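Local coordinates for protein dual function macrocyclase-peptidase POPB (Galerina marginata, PDB 5N4B) that cleaves peptide bonds after proline and macrocyclises the trimmed peptide precursor in the biosynthesis of the amanitin toxins, at residues Thr396-Ile408 and His416-Gly428. The protein carries 1 engineered substitution. Sequence-based numbering, arbitrary orientation.
Sequences TRLAPDFVGAASI and HFFLTLSGFNTPG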
# COMPACT_ATOMS: atom_id res chain seq x y z
N THR A 396 -20.12 -20.05 11.25
CA THR A 396 -20.99 -19.38 10.32
C THR A 396 -20.14 -18.54 9.37
O THR A 396 -19.03 -18.11 9.72
CB THR A 396 -22.05 -18.53 11.04
OG1 THR A 396 -23.03 -18.06 10.11
CG2 THR A 396 -21.46 -17.39 11.72
N ARG A 397 -20.70 -18.28 8.21
CA ARG A 397 -20.18 -17.31 7.26
C ARG A 397 -20.94 -16.01 7.47
O ARG A 397 -22.19 -16.01 7.54
CB ARG A 397 -20.34 -17.79 5.82
CG ARG A 397 -19.72 -16.78 4.82
CD ARG A 397 -19.61 -17.35 3.46
NE ARG A 397 -19.12 -16.34 2.53
CZ ARG A 397 -19.04 -16.54 1.25
NH1 ARG A 397 -19.36 -17.73 0.75
NH2 ARG A 397 -18.67 -15.59 0.46
N LEU A 398 -20.22 -14.90 7.58
CA LEU A 398 -20.82 -13.58 7.77
C LEU A 398 -20.80 -12.84 6.44
O LEU A 398 -19.84 -12.94 5.68
CB LEU A 398 -20.06 -12.78 8.83
CG LEU A 398 -20.06 -13.42 10.21
CD1 LEU A 398 -19.25 -12.55 11.18
CD2 LEU A 398 -21.53 -13.57 10.69
N ALA A 399 -21.87 -12.07 6.16
CA ALA A 399 -21.99 -11.32 4.92
C ALA A 399 -21.77 -12.24 3.71
O ALA A 399 -20.94 -11.96 2.85
CB ALA A 399 -21.03 -10.14 4.87
N PRO A 400 -22.52 -13.33 3.63
CA PRO A 400 -22.25 -14.31 2.59
C PRO A 400 -22.46 -13.84 1.17
O PRO A 400 -21.94 -14.50 0.26
CB PRO A 400 -23.23 -15.45 2.93
CG PRO A 400 -24.28 -14.77 3.66
CD PRO A 400 -23.65 -13.73 4.47
N ASP A 401 -23.20 -12.77 0.94
CA ASP A 401 -23.43 -12.27 -0.42
C ASP A 401 -22.48 -11.15 -0.82
O ASP A 401 -22.56 -10.64 -1.94
CB ASP A 401 -24.87 -11.75 -0.56
CG ASP A 401 -25.90 -12.80 -0.26
OD1 ASP A 401 -25.79 -13.92 -0.81
OD2 ASP A 401 -26.81 -12.47 0.53
N PHE A 402 -21.59 -10.74 0.08
CA PHE A 402 -20.66 -9.67 -0.20
C PHE A 402 -19.60 -10.15 -1.19
O PHE A 402 -19.04 -11.23 -1.05
CB PHE A 402 -19.97 -9.23 1.11
CG PHE A 402 -18.79 -8.34 0.87
CD1 PHE A 402 -18.97 -7.09 0.32
CD2 PHE A 402 -17.53 -8.79 1.09
CE1 PHE A 402 -17.89 -6.30 0.06
CE2 PHE A 402 -16.46 -7.99 0.83
CZ PHE A 402 -16.65 -6.73 0.32
N VAL A 403 -19.29 -9.31 -2.17
CA VAL A 403 -18.25 -9.57 -3.17
C VAL A 403 -17.26 -8.42 -3.16
O VAL A 403 -17.55 -7.30 -3.60
CB VAL A 403 -18.84 -9.77 -4.57
CG1 VAL A 403 -17.74 -10.07 -5.58
CG2 VAL A 403 -19.84 -10.89 -4.58
N GLY A 404 -16.07 -8.67 -2.65
CA GLY A 404 -15.07 -7.64 -2.61
C GLY A 404 -13.96 -7.97 -1.64
O GLY A 404 -13.59 -9.14 -1.46
N ALA A 405 -13.43 -6.94 -1.00
CA ALA A 405 -12.35 -7.04 -0.03
C ALA A 405 -12.87 -6.68 1.35
O ALA A 405 -13.69 -5.75 1.50
CB ALA A 405 -11.19 -6.10 -0.39
N ALA A 406 -12.42 -7.40 2.36
CA ALA A 406 -12.90 -7.23 3.73
C ALA A 406 -11.73 -7.15 4.71
O ALA A 406 -10.68 -7.75 4.51
CB ALA A 406 -13.76 -8.38 4.11
N SER A 407 -11.92 -6.40 5.79
CA SER A 407 -11.00 -6.38 6.92
C SER A 407 -11.77 -6.39 8.23
O SER A 407 -12.94 -5.99 8.28
CB SER A 407 -10.18 -5.10 6.94
OG SER A 407 -9.55 -4.87 5.73
N ILE A 408 -11.11 -6.90 9.28
CA ILE A 408 -11.69 -6.99 10.62
C ILE A 408 -11.09 -5.90 11.46
O ILE A 408 -9.89 -5.68 11.41
CB ILE A 408 -11.40 -8.35 11.27
CG1 ILE A 408 -11.73 -9.52 10.37
CG2 ILE A 408 -12.16 -8.47 12.62
CD1 ILE A 408 -11.03 -10.79 10.78
N HIS A 416 -17.93 -7.17 20.74
CA HIS A 416 -18.31 -6.88 19.36
C HIS A 416 -17.05 -6.90 18.51
O HIS A 416 -15.93 -6.83 18.98
CB HIS A 416 -19.00 -5.50 19.22
CG HIS A 416 -18.09 -4.36 19.49
ND1 HIS A 416 -17.88 -3.85 20.76
CD2 HIS A 416 -17.26 -3.69 18.66
CE1 HIS A 416 -16.97 -2.90 20.68
NE2 HIS A 416 -16.57 -2.79 19.42
N PHE A 417 -17.27 -6.96 17.21
CA PHE A 417 -16.26 -6.64 16.22
C PHE A 417 -16.92 -5.97 15.03
O PHE A 417 -18.15 -6.04 14.85
CB PHE A 417 -15.43 -7.85 15.79
CG PHE A 417 -16.20 -8.99 15.15
CD1 PHE A 417 -16.39 -9.01 13.79
CD2 PHE A 417 -16.68 -10.04 15.92
CE1 PHE A 417 -17.09 -10.10 13.21
CE2 PHE A 417 -17.37 -11.10 15.35
CZ PHE A 417 -17.57 -11.11 14.00
N PHE A 418 -16.10 -5.34 14.19
CA PHE A 418 -16.55 -4.75 12.95
C PHE A 418 -15.85 -5.38 11.76
O PHE A 418 -14.75 -5.95 11.84
CB PHE A 418 -16.24 -3.23 12.89
CG PHE A 418 -16.92 -2.46 13.93
CD1 PHE A 418 -18.27 -2.16 13.83
CD2 PHE A 418 -16.23 -2.05 15.06
CE1 PHE A 418 -18.91 -1.49 14.84
CE2 PHE A 418 -16.91 -1.33 16.07
CZ PHE A 418 -18.22 -1.10 15.95
N LEU A 419 -16.54 -5.28 10.62
CA LEU A 419 -15.98 -5.59 9.31
C LEU A 419 -16.08 -4.34 8.44
O LEU A 419 -17.13 -3.68 8.41
CB LEU A 419 -16.72 -6.72 8.61
CG LEU A 419 -16.87 -8.01 9.37
CD1 LEU A 419 -17.81 -8.96 8.58
CD2 LEU A 419 -15.57 -8.64 9.64
N THR A 420 -14.99 -4.03 7.75
CA THR A 420 -15.02 -2.99 6.72
C THR A 420 -14.98 -3.67 5.36
O THR A 420 -14.11 -4.51 5.09
CB THR A 420 -13.92 -1.96 6.89
OG1 THR A 420 -12.66 -2.58 6.86
CG2 THR A 420 -14.04 -1.31 8.26
N LEU A 421 -15.97 -3.35 4.53
CA LEU A 421 -16.28 -4.05 3.28
C LEU A 421 -16.26 -3.04 2.15
O LEU A 421 -16.93 -2.00 2.23
CB LEU A 421 -17.67 -4.71 3.37
CG LEU A 421 -17.87 -5.60 4.59
CD1 LEU A 421 -19.31 -6.03 4.63
CD2 LEU A 421 -16.93 -6.80 4.58
N SER A 422 -15.54 -3.34 1.09
CA SER A 422 -15.58 -2.48 -0.10
C SER A 422 -15.24 -3.30 -1.33
O SER A 422 -14.75 -4.42 -1.23
CB SER A 422 -14.66 -1.28 0.01
OG SER A 422 -13.29 -1.66 -0.14
N GLY A 423 -15.51 -2.74 -2.50
CA GLY A 423 -15.22 -3.42 -3.73
C GLY A 423 -15.53 -2.51 -4.89
O GLY A 423 -15.78 -1.33 -4.71
N PHE A 424 -15.47 -3.06 -6.10
CA PHE A 424 -15.53 -2.21 -7.27
C PHE A 424 -16.80 -1.38 -7.33
O PHE A 424 -16.75 -0.24 -7.83
CB PHE A 424 -15.36 -3.03 -8.55
CG PHE A 424 -14.01 -3.68 -8.68
CD1 PHE A 424 -12.88 -2.94 -8.80
CD2 PHE A 424 -13.91 -5.06 -8.72
CE1 PHE A 424 -11.65 -3.50 -8.91
CE2 PHE A 424 -12.69 -5.65 -8.86
CZ PHE A 424 -11.55 -4.90 -8.95
N ASN A 425 -17.91 -1.92 -6.83
CA ASN A 425 -19.18 -1.18 -6.75
C ASN A 425 -19.75 -1.12 -5.34
O ASN A 425 -20.95 -0.88 -5.17
CB ASN A 425 -20.17 -1.72 -7.75
CG ASN A 425 -20.52 -3.16 -7.51
OD1 ASN A 425 -20.36 -3.67 -6.40
ND2 ASN A 425 -21.00 -3.84 -8.56
N THR A 426 -18.90 -1.26 -4.31
CA THR A 426 -19.30 -1.14 -2.91
C THR A 426 -18.45 -0.04 -2.28
O THR A 426 -17.26 -0.26 -2.02
CB THR A 426 -19.15 -2.44 -2.12
OG1 THR A 426 -19.99 -3.43 -2.70
CG2 THR A 426 -19.51 -2.22 -0.65
N PRO A 427 -18.99 1.15 -2.05
CA PRO A 427 -18.15 2.27 -1.61
C PRO A 427 -17.51 2.13 -0.24
O PRO A 427 -16.42 2.66 -0.02
CB PRO A 427 -19.11 3.46 -1.63
CG PRO A 427 -20.33 3.04 -2.30
CD PRO A 427 -20.34 1.57 -2.51
N GLY A 428 -18.16 1.46 0.70
CA GLY A 428 -17.63 1.27 2.03
C GLY A 428 -18.73 1.02 3.01
O GLY A 428 -19.44 1.93 3.43
O HOH W 1 -15.83 -6.13 -5.88
O HOH W 2 -18.42 -4.73 -4.36
O HOH W 3 -12.31 -3.24 2.01
O HOH W 4 -11.41 -2.37 4.43
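Ala405 and Ser422 exchange two backbone hydrogen bonds, Ser407 and Thr420 two more, pairing strands 405-408 and 416-423 antiparallel at 159°. The non-hydrogen-bonded pair Ala406-Leu421 lies between these rungs and Ile408-Leu419 just beyond the second, all on the apolar face of the sheet. Ala406 is small enough for Leu421 CD2 to settle 3.6 Å from its CB, while Ile408 and Leu419 run side by side, CG1 to CD2 4.0 Å. Phe402 arrives from the connecting loop: with CG anti to the backbone N (chi1 168°) its ring presents a face to Leu421 CB, a CH-pi contact 4.0 Å from the centroid, and turns its edge to Ser422 O. Strands 405-409 and 416-423 open the last four-stranded blade of the beta-propeller; near the end of the preceding blade's last strand, Leu398 CD1 meets the edge of Phe417, 3.6 Å from CZ. The other face carries Ser407, Thr420 and Ser422 beside Ala405 and borders the bound peptide, a polar side chain of which hydrogen-bonds Thr420 OG1. Beyond Ala405-Ser422, Gly404 and Gly423 bring their CA atoms to 4.4 Å: a side chain on Gly404, whose backbone angles suit only glycine, would strike Ser422 O, and one on Gly423 would crowd Val403 O.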